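PDB 4ZQU: CdiA-CT toxin, Conserved domain protein from Yersinia pseudotuberculosis serotype O:3, which probably cleaves nucleic acid as the toxin domain of a contact-dependent growth inhibition system, and is bound by the immunity protein CdiI. Local coordinates for residues Glu4-Gly8 with Tyr24-Asp28; Ala30-Val34 with Met82-Lys86; Lys86-Val92 with Val116-Gln122. All coordinates share one frame; numbering follows the deposited sequence.

How the contacts relate
From the N terminus, helix 3-9 is followed by a mostly irregular run of chain that returns at 24-28. Contact 1 closes this loop and sets the helix against the short strand 26-27. Strand 33-39 comes next in the chain. Contact 2 joins its start to the start of strand 85-92 and closes a much longer loop, with helices and the hairpin 70-79 in it. Contact 3 then pairs strand 85-92 with strand 117-122, closing the loop that holds helix 98-113. The three contacts follow in series and none crosses another. Contacts 2 and 3 share Lys-86. All three reach one mixed sheet, in the order 26-27, 33-39, 85-92, 117-122.

Contact 1 of 3, residues Glu4-Gly8 with Tyr24-Asp28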
loop_
_atom_site.group_PDB
_atom_site.type_symbol
_atom_site.label_atom_id
_atom_site.label_comp_id
_atom_site.label_asym_id
_atom_site.label_seq_id
_atom_site.Cartn_x
_atom_site.Cartn_y
_atom_site.Cartn_z
ATOM N N GLU A 4 7.386 11.554 -13.026
ATOM C CA GLU A 4 6.431 10.969 -12.094
ATOM C C GLU A 4 5.184 11.838 -11.969
ATOM O O GLU A 4 4.072 11.327 -11.854
ATOM C CB GLU A 4 7.079 10.766 -10.720
ATOM C CG GLU A 4 6.277 9.876 -9.780
ATOM C CD GLU A 4 7.071 9.435 -8.562
ATOM O OE1 GLU A 4 8.217 9.906 -8.389
ATOM O OE2 GLU A 4 6.550 8.612 -7.780
ATOM N N ASP A 5 5.377 13.152 -12.005
ATOM C CA ASP A 5 4.266 14.091 -11.900
ATOM C C ASP A 5 3.482 14.170 -13.204
ATOM O O ASP A 5 2.256 14.296 -13.197
ATOM C CB ASP A 5 4.780 15.475 -11.503
ATOM C CG ASP A 5 5.403 15.486 -10.123
ATOM O OD1 ASP A 5 4.682 15.781 -9.148
ATOM O OD2 ASP A 5 6.609 15.187 -10.010
ATOM N N TYR A 6 4.201 14.094 -14.319
ATOM C CA TYR A 6 3.589 14.101 -15.641
ATOM C C TYR A 6 2.663 12.902 -15.829
ATOM O O TYR A 6 1.594 13.014 -16.433
ATOM C CB TYR A 6 4.671 14.112 -16.723
ATOM C CG TYR A 6 4.135 13.989 -18.127
ATOM C CD1 TYR A 6 3.707 15.108 -18.824
ATOM C CD2 TYR A 6 4.057 12.752 -18.757
ATOM C CE1 TYR A 6 3.215 15.000 -20.110
ATOM C CE2 TYR A 6 3.566 12.635 -20.042
ATOM C CZ TYR A 6 3.146 13.761 -20.713
ATOM O OH TYR A 6 2.656 13.652 -21.995
ATOM N N VAL A 7 3.084 11.753 -15.310
ATOM C CA VAL A 7 2.273 10.544 -15.353
ATOM C C VAL A 7 0.946 10.768 -14.627
ATOM O O VAL A 7 -0.093 10.252 -15.035
ATOM C CB VAL A 7 3.028 9.343 -14.732
ATOM C CG1 VAL A 7 2.111 8.139 -14.565
ATOM C CG2 VAL A 7 4.235 8.981 -15.588
ATOM N N GLY A 8 0.980 11.563 -13.564
ATOM C CA GLY A 8 -0.215 11.846 -12.790
ATOM C C GLY A 8 -1.245 12.719 -13.481
ATOM O O GLY A 8 -2.417 12.715 -13.107
ATOM N N TYR A 24 5.311 1.061 -7.003
ATOM C CA TYR A 24 4.060 1.681 -7.431
ATOM C C TYR A 24 4.011 3.163 -7.076
ATOM O O TYR A 24 4.184 3.541 -5.917
ATOM C CB TYR A 24 2.864 0.958 -6.810
ATOM C CG TYR A 24 2.751 -0.497 -7.206
ATOM C CD1 TYR A 24 3.238 -0.945 -8.428
ATOM C CD2 TYR A 24 2.166 -1.423 -6.354
ATOM C CE1 TYR A 24 3.142 -2.275 -8.792
ATOM C CE2 TYR A 24 2.064 -2.757 -6.710
ATOM C CZ TYR A 24 2.555 -3.177 -7.930
ATOM O OH TYR A 24 2.456 -4.502 -8.291
ATOM N N ASP A 25 3.769 3.995 -8.082
ATOM C CA ASP A 25 3.714 5.438 -7.885
ATOM C C ASP A 25 2.272 5.930 -7.883
ATOM O O ASP A 25 1.925 6.864 -7.162
ATOM C CB ASP A 25 4.525 6.147 -8.970
ATOM C CG ASP A 25 5.977 5.706 -8.987
ATOM O OD1 ASP A 25 6.573 5.571 -7.899
ATOM O OD2 ASP A 25 6.524 5.484 -10.086
ATOM N N TYR A 26 1.433 5.287 -8.687
ATOM C CA TYR A 26 0.022 5.644 -8.764
ATOM C C TYR A 26 -0.881 4.437 -8.569
ATOM O O TYR A 26 -0.526 3.313 -8.920
ATOM C CB TYR A 26 -0.293 6.308 -10.102
ATOM C CG TYR A 26 0.355 7.654 -10.260
ATOM C CD1 TYR A 26 -0.271 8.802 -9.796
ATOM C CD2 TYR A 26 1.598 7.780 -10.862
ATOM C CE1 TYR A 26 0.322 10.038 -9.928
ATOM C CE2 TYR A 26 2.199 9.013 -11.001
ATOM C CZ TYR A 26 1.556 10.138 -10.530
ATOM O OH TYR A 26 2.148 11.371 -10.668
ATOM N N PHE A 27 -2.059 4.685 -8.009
ATOM C CA PHE A 27 -3.045 3.640 -7.799
ATOM C C PHE A 27 -4.438 4.190 -8.055
ATOM O O PHE A 27 -4.896 5.078 -7.339
ATOM C CB PHE A 27 -2.942 3.083 -6.377
ATOM C CG PHE A 27 -3.831 1.896 -6.120
ATOM C CD1 PHE A 27 -3.979 0.906 -7.071
ATOM C CD2 PHE A 27 -4.516 1.772 -4.925
ATOM C CE1 PHE A 27 -4.793 -0.189 -6.836
ATOM C CE2 PHE A 27 -5.334 0.680 -4.688
ATOM C CZ PHE A 27 -5.469 -0.299 -5.644
ATOM N N ASP A 28 -5.102 3.682 -9.088
ATOM C CA ASP A 28 -6.489 4.056 -9.342
ATOM C C ASP A 28 -7.342 3.480 -8.220
ATOM O O ASP A 28 -7.585 2.278 -8.168
ATOM C CB ASP A 28 -6.955 3.552 -10.710
ATOM C CG ASP A 28 -8.292 4.145 -11.132
ATOM O OD1 ASP A 28 -9.202 4.248 -10.284
ATOM O OD2 ASP A 28 -8.434 4.503 -12.320
#
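Tyr-26 reaches from strand 26-27 to the N-terminal helix and carries the largest share of this contact. Its ring makes the apolar part with Val-7 and Gly-8. CG1 of Val-7 lies 3.7 Å from CE2 of Tyr-26, in an oblique approach. Gly-8 has no side chain, and its CA comes within 3.3 Å of CZ of Tyr-26. With CG anti to the carbonyl carbon (chi1 -67°), the Tyr-26 ring is carried out from the strand to the helix backbone. OH of Tyr-26 is 3.1 Å from N of Gly-8. The carbonyl of Glu-4 sits at the ring edge, but too close to the hydroxyl in the model to be trusted. A classic beta bulge sets Asp-25 and Tyr-26 together opposite Val-35 of strand 33-39, and both turn toward the helix. Val-7 also touches Val-35 and Ala-37, so the contact lays helix 3-9 against the mixed sheet.

The charged part is a pair of acids. OE2 of Glu-4 stands 3.0 Å from OD1 of Asp-25, the carboxylate planes 54° apart. Two like charges this close would be expected to repel. The N-H of Ala-37 on OD2 of Asp-25, and weakly Arg-16 near Glu-4, may offset part of this.

Contact 2 of 3, residues Ala30-Val34 with Met82-Lys86; sequences ATGAV and MITSK
Val-34 packs against Ile-83 and Lys-86 where two parallel strands begin. Its CB lies 4.0 Å from the carbonyl O of Ser-85. From there the side chain forks. CG1 is anti to the carbonyl carbon (chi1 -60°) and meets CG1 of Ile-83 at 3.7 Å, crossing that side chain at about a right angle. CG2 sits between the backbone N and the carbonyl carbon. It lies 3.3 Å from O of Ser-85 and also touches CG2 of Ile-83 and CG of Lys-86, whose side chain runs alongside. The extended lysine chain continues to Thr-65, whose carbonyl O accepts from NZ.

The backbone N of Val-34 donates to the carbonyl O of Ser-85 at 2.8 Å, with an N-H...O angle of 169°. This bond belongs to the parallel pairing of strands 33-39 and 85-92, central neighbours in the mixed sheet of this PD-(D/E)XK-clan domain.

Ahead of the strands two loop segments meet. Gly-32 takes a positive phi (95°), which suits a residue without a side chain. Its O accepts the N-H of Thr-84 at 2.8 Å. OG1 of Thr-84 donates to O of Thr-31 at 2.7 Å, from above the carbonyl plane. CB of Ala-33 lies 3.2 Å from OG of Ser-85 on the other face of the sheet. A water donates to O of Val-34 and is weakly bonded to that hydroxyl. Arg-28 of the CdiI chain binds O of Ala-30 and, weakly, O of Met-82.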
loop_
_atom_site.group_PDB
_atom_site.type_symbol
_atom_site.label_atom_id
_atom_site.label_comp_id
_atom_site.label_asym_id
_atom_site.label_seq_id
_atom_site.Cartn_x
_atom_site.Cartn_y
_atom_site.Cartn_z
ATOM N N ALA A 30 -10.311 3.386 -7.568
ATOM C CA ALA A 30 -11.604 2.803 -7.908
ATOM C C ALA A 30 -11.479 1.534 -8.756
ATOM O O ALA A 30 -12.163 0.544 -8.496
ATOM C CB ALA A 30 -12.465 3.826 -8.621
ATOM N N THR A 31 -10.611 1.554 -9.764
ATOM C CA THR A 31 -10.507 0.424 -10.689
ATOM C C THR A 31 -9.444 -0.597 -10.281
ATOM O O THR A 31 -9.563 -1.778 -10.605
ATOM C CB THR A 31 -10.199 0.890 -12.127
ATOM O OG1 THR A 31 -8.832 1.309 -12.221
ATOM C CG2 THR A 31 -11.117 2.031 -12.528
ATOM N N GLY A 32 -8.406 -0.149 -9.586
ATOM C CA GLY A 32 -7.379 -1.055 -9.106
ATOM C C GLY A 32 -6.176 -1.156 -10.021
ATOM O O GLY A 32 -5.305 -2.004 -9.829
ATOM N N ALA A 33 -6.132 -0.290 -11.027
ATOM C CA ALA A 33 -4.995 -0.230 -11.932
ATOM C C ALA A 33 -3.810 0.438 -11.248
ATOM O O ALA A 33 -3.922 1.573 -10.788
ATOM C CB ALA A 33 -5.369 0.518 -13.195
ATOM N N VAL A 34 -2.680 -0.259 -11.169
ATOM C CA VAL A 34 -1.476 0.345 -10.604
ATOM C C VAL A 34 -0.532 0.801 -11.709
ATOM O O VAL A 34 -0.442 0.176 -12.766
ATOM C CB VAL A 34 -0.719 -0.614 -9.657
ATOM C CG1 VAL A 34 -1.599 -1.024 -8.500
ATOM C CG2 VAL A 34 -0.222 -1.835 -10.401
ATOM N N MET A 82 -6.190 -6.138 -4.484
ATOM C CA MET A 82 -6.783 -4.867 -4.889
ATOM C C MET A 82 -6.433 -4.522 -6.330
ATOM O O MET A 82 -7.165 -3.802 -7.005
ATOM C CB MET A 82 -6.307 -3.740 -3.970
ATOM C CG MET A 82 -6.449 -4.023 -2.487
ATOM S SD MET A 82 -5.472 -2.880 -1.488
ATOM C CE MET A 82 -5.812 -3.470 0.166
ATOM N N ILE A 83 -5.304 -5.045 -6.791
ATOM C CA ILE A 83 -4.748 -4.685 -8.088
ATOM C C ILE A 83 -5.388 -5.466 -9.234
ATOM O O ILE A 83 -5.385 -6.699 -9.231
ATOM C CB ILE A 83 -3.229 -4.914 -8.099
ATOM C CG1 ILE A 83 -2.582 -4.188 -6.916
ATOM C CG2 ILE A 83 -2.627 -4.471 -9.421
ATOM C CD1 ILE A 83 -1.110 -4.488 -6.740
ATOM N N THR A 84 -5.932 -4.746 -10.213
ATOM C CA THR A 84 -6.585 -5.387 -11.354
ATOM C C THR A 84 -5.716 -5.347 -12.604
ATOM O O THR A 84 -5.863 -6.179 -13.499
ATOM C CB THR A 84 -7.945 -4.734 -11.675
ATOM O OG1 THR A 84 -7.765 -3.333 -11.911
ATOM C CG2 THR A 84 -8.919 -4.931 -10.522
ATOM N N SER A 85 -4.814 -4.374 -12.671
ATOM C CA SER A 85 -3.869 -4.301 -13.778
ATOM C C SER A 85 -2.585 -3.612 -13.338
ATOM O O SER A 85 -2.593 -2.788 -12.424
ATOM C CB SER A 85 -4.484 -3.571 -14.975
ATOM O OG SER A 85 -4.846 -2.247 -14.635
ATOM N N LYS A 86 -1.482 -3.970 -13.988
ATOM C CA LYS A 86 -0.173 -3.425 -13.656
ATOM C C LYS A 86 0.478 -2.823 -14.893
ATOM O O LYS A 86 0.442 -3.413 -15.971
ATOM C CB LYS A 86 0.725 -4.509 -13.052
ATOM C CG LYS A 86 0.165 -5.142 -11.786
ATOM C CD LYS A 86 1.011 -6.310 -11.300
ATOM C CE LYS A 86 0.417 -6.913 -10.032
ATOM N NZ LYS A 86 1.186 -8.086 -9.532
HETATM O O HOH W 1 -2.061 -0.339 -14.842
#

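Contact 3 of 3, residues Lys86-Val92 with Val116-Gln122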
loop_
_atom_site.group_PDB
_atom_site.type_symbol
_atom_site.label_atom_id
_atom_site.label_comp_id
_atom_site.label_asym_id
_atom_site.label_seq_id
_atom_site.Cartn_x
_atom_site.Cartn_y
_atom_site.Cartn_z
ATOM N N LYS A 86 -1.482 -3.970 -13.988
ATOM C CA LYS A 86 -0.173 -3.425 -13.656
ATOM C C LYS A 86 0.478 -2.823 -14.893
ATOM O O LYS A 86 0.442 -3.413 -15.971
ATOM C CB LYS A 86 0.725 -4.509 -13.052
ATOM C CG LYS A 86 0.165 -5.142 -11.786
ATOM C CD LYS A 86 1.011 -6.310 -11.300
ATOM C CE LYS A 86 0.417 -6.913 -10.032
ATOM N NZ LYS A 86 1.186 -8.086 -9.532
ATOM N N GLU A 87 1.069 -1.645 -14.736
ATOM C CA GLU A 87 1.690 -0.966 -15.866
ATOM C C GLU A 87 2.940 -0.194 -15.473
ATOM O O GLU A 87 2.975 0.470 -14.439
ATOM C CB GLU A 87 0.698 -0.011 -16.528
ATOM C CG GLU A 87 1.284 0.758 -17.699
ATOM C CD GLU A 87 0.363 1.838 -18.209
ATOM O OE1 GLU A 87 -0.549 2.243 -17.459
ATOM O OE2 GLU A 87 0.547 2.277 -19.363
ATOM N N VAL A 88 3.966 -0.284 -16.310
ATOM C CA VAL A 88 5.143 0.553 -16.146
ATOM C C VAL A 88 5.168 1.628 -17.227
ATOM O O VAL A 88 5.203 1.322 -18.419
ATOM C CB VAL A 88 6.443 -0.261 -16.208
ATOM C CG1 VAL A 88 7.637 0.648 -15.967
ATOM C CG2 VAL A 88 6.415 -1.389 -15.191
ATOM N N ARG A 89 5.129 2.886 -16.799
ATOM C CA ARG A 89 5.233 4.019 -17.711
ATOM C C ARG A 89 6.689 4.457 -17.819
ATOM O O ARG A 89 7.228 5.089 -16.907
ATOM C CB ARG A 89 4.355 5.178 -17.239
ATOM C CG ARG A 89 2.863 4.911 -17.339
ATOM C CD ARG A 89 2.329 5.247 -18.721
ATOM N NE ARG A 89 2.474 6.668 -19.033
ATOM C CZ ARG A 89 1.595 7.606 -18.690
ATOM N NH1 ARG A 89 0.500 7.279 -18.017
ATOM N NH2 ARG A 89 1.813 8.874 -19.018
ATOM N N LEU A 90 7.317 4.113 -18.940
ATOM C CA LEU A 90 8.753 4.299 -19.112
ATOM C C LEU A 90 9.097 5.485 -20.004
ATOM O O LEU A 90 8.653 5.565 -21.148
ATOM C CB LEU A 90 9.377 3.028 -19.690
ATOM C CG LEU A 90 10.894 3.023 -19.866
ATOM C CD1 LEU A 90 11.591 3.006 -18.513
ATOM C CD2 LEU A 90 11.329 1.840 -20.715
ATOM N N ALA A 91 9.901 6.400 -19.472
ATOM C CA ALA A 91 10.414 7.514 -20.256
ATOM C C ALA A 91 11.838 7.217 -20.720
ATOM O O ALA A 91 12.691 6.839 -19.919
ATOM C CB ALA A 91 10.370 8.799 -19.450
ATOM N N VAL A 92 12.084 7.372 -22.019
ATOM C CA VAL A 92 13.419 7.182 -22.578
ATOM C C VAL A 92 13.838 8.400 -23.407
ATOM O O VAL A 92 13.009 9.019 -24.076
ATOM C CB VAL A 92 13.501 5.902 -23.446
ATOM C CG1 VAL A 92 13.284 4.661 -22.589
ATOM C CG2 VAL A 92 12.499 5.953 -24.588
ATOM N N VAL A 116 2.646 -7.639 -16.980
ATOM C CA VAL A 116 2.885 -6.216 -16.761
ATOM C C VAL A 116 2.986 -5.457 -18.081
ATOM O O VAL A 116 3.800 -5.796 -18.938
ATOM C CB VAL A 116 4.171 -5.983 -15.945
ATOM C CG1 VAL A 116 4.401 -4.497 -15.721
ATOM C CG2 VAL A 116 4.096 -6.719 -14.619
ATOM N N LYS A 117 2.156 -4.432 -18.243
ATOM C CA LYS A 117 2.196 -3.620 -19.451
ATOM C C LYS A 117 3.285 -2.560 -19.355
ATOM O O LYS A 117 3.226 -1.674 -18.513
ATOM C CB LYS A 117 0.841 -2.959 -19.708
ATOM C CG LYS A 117 0.836 -2.043 -20.921
ATOM C CD LYS A 117 -0.577 -1.717 -21.377
ATOM C CE LYS A 117 -1.340 -0.934 -20.323
ATOM N NZ LYS A 117 -2.710 -0.584 -20.795
ATOM N N VAL A 118 4.285 -2.661 -20.221
ATOM C CA VAL A 118 5.356 -1.674 -20.261
ATOM C C VAL A 118 5.102 -0.684 -21.392
ATOM O O VAL A 118 5.181 -1.037 -22.569
ATOM C CB VAL A 118 6.732 -2.338 -20.445
ATOM C CG1 VAL A 118 7.837 -1.290 -20.432
ATOM C CG2 VAL A 118 6.963 -3.377 -19.359
ATOM N N THR A 119 4.787 0.554 -21.019
ATOM C CA THR A 119 4.467 1.601 -21.982
ATOM C C THR A 119 5.604 2.609 -22.088
ATOM O O THR A 119 5.959 3.260 -21.107
ATOM C CB THR A 119 3.175 2.338 -21.597
ATOM O OG1 THR A 119 2.086 1.406 -21.546
ATOM C CG2 THR A 119 2.863 3.428 -22.607
ATOM N N VAL A 120 6.164 2.742 -23.287
ATOM C CA VAL A 120 7.345 3.574 -23.493
ATOM C C VAL A 120 7.013 4.915 -24.141
ATOM O O VAL A 120 6.296 4.973 -25.139
ATOM C CB VAL A 120 8.386 2.841 -24.360
ATOM C CG1 VAL A 120 9.622 3.697 -24.554
ATOM C CG2 VAL A 120 8.759 1.523 -23.720
ATOM N N THR A 121 7.546 5.989 -23.563
ATOM C CA THR A 121 7.362 7.335 -24.093
ATOM C C THR A 121 8.708 7.990 -24.390
ATOM O O THR A 121 9.578 8.043 -23.523
ATOM C CB THR A 121 6.582 8.230 -23.112
ATOM O OG1 THR A 121 5.345 7.600 -22.760
ATOM C CG2 THR A 121 6.300 9.587 -23.735
ATOM N N GLN A 122 8.872 8.487 -25.613
ATOM C CA GLN A 122 10.097 9.186 -26.001
ATOM C C GLN A 122 10.048 10.650 -25.571
ATOM O O GLN A 122 9.183 11.405 -26.009
ATOM C CB GLN A 122 10.319 9.094 -27.513
ATOM C CG GLN A 122 10.472 7.674 -28.042
ATOM C CD GLN A 122 10.526 7.617 -29.559
ATOM O OE1 GLN A 122 9.509 7.401 -30.219
ATOM N NE2 GLN A 122 11.716 7.808 -30.120
HETATM O O HOH W 2 4.838 5.970 -20.780
#
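Glu-87 and Thr-119 are joined side chain to side chain on one face of a parallel strand pair. Glu-87 has CG anti to the backbone N (chi1 179°) and an extended chain, which leans obliquely over toward Thr-119. OG1 of Thr-119 donates to OE2 of Glu-87 at 2.8 Å, on the anti lone pair of the carboxylate. The chain of Lys-117 also crosses Glu-87, but its NZ stays 4.6 Å from OE2 of Glu-87, beyond a salt bridge. Arg-89 lies alongside Thr-119 and points the same way. A water at the edge of its guanidinium group accepts from NE, donates to O of Thr-119 and is also bonded to OG1 of Thr-121.

The opposite face is mainly apolar between the two strands. Leu-90 and Val-120 run side by side, with CD2 of Leu-90 4.0 Å from CG2 of Val-120. Val-92 instead meets Val-120 at about a right angle, CG2 to CG1, at 3.7 Å. CG2 of Val-88 touches CG1 of Val-116 at the same distance, 3.7 Å. Six backbone hydrogen bonds, from Lys-117 N to Lys-86 O through Val-92 N to Thr-121 O, hold the strands in register.

Helix 98-113 connects the two strands in a beta-alpha-beta crossover. Its Trp-101 packs on Val-92 and Val-120, helix 53-66 covers Val-88, Leu-90 and Val-118, and strand 33-39 pairs with the other edge of 85-92.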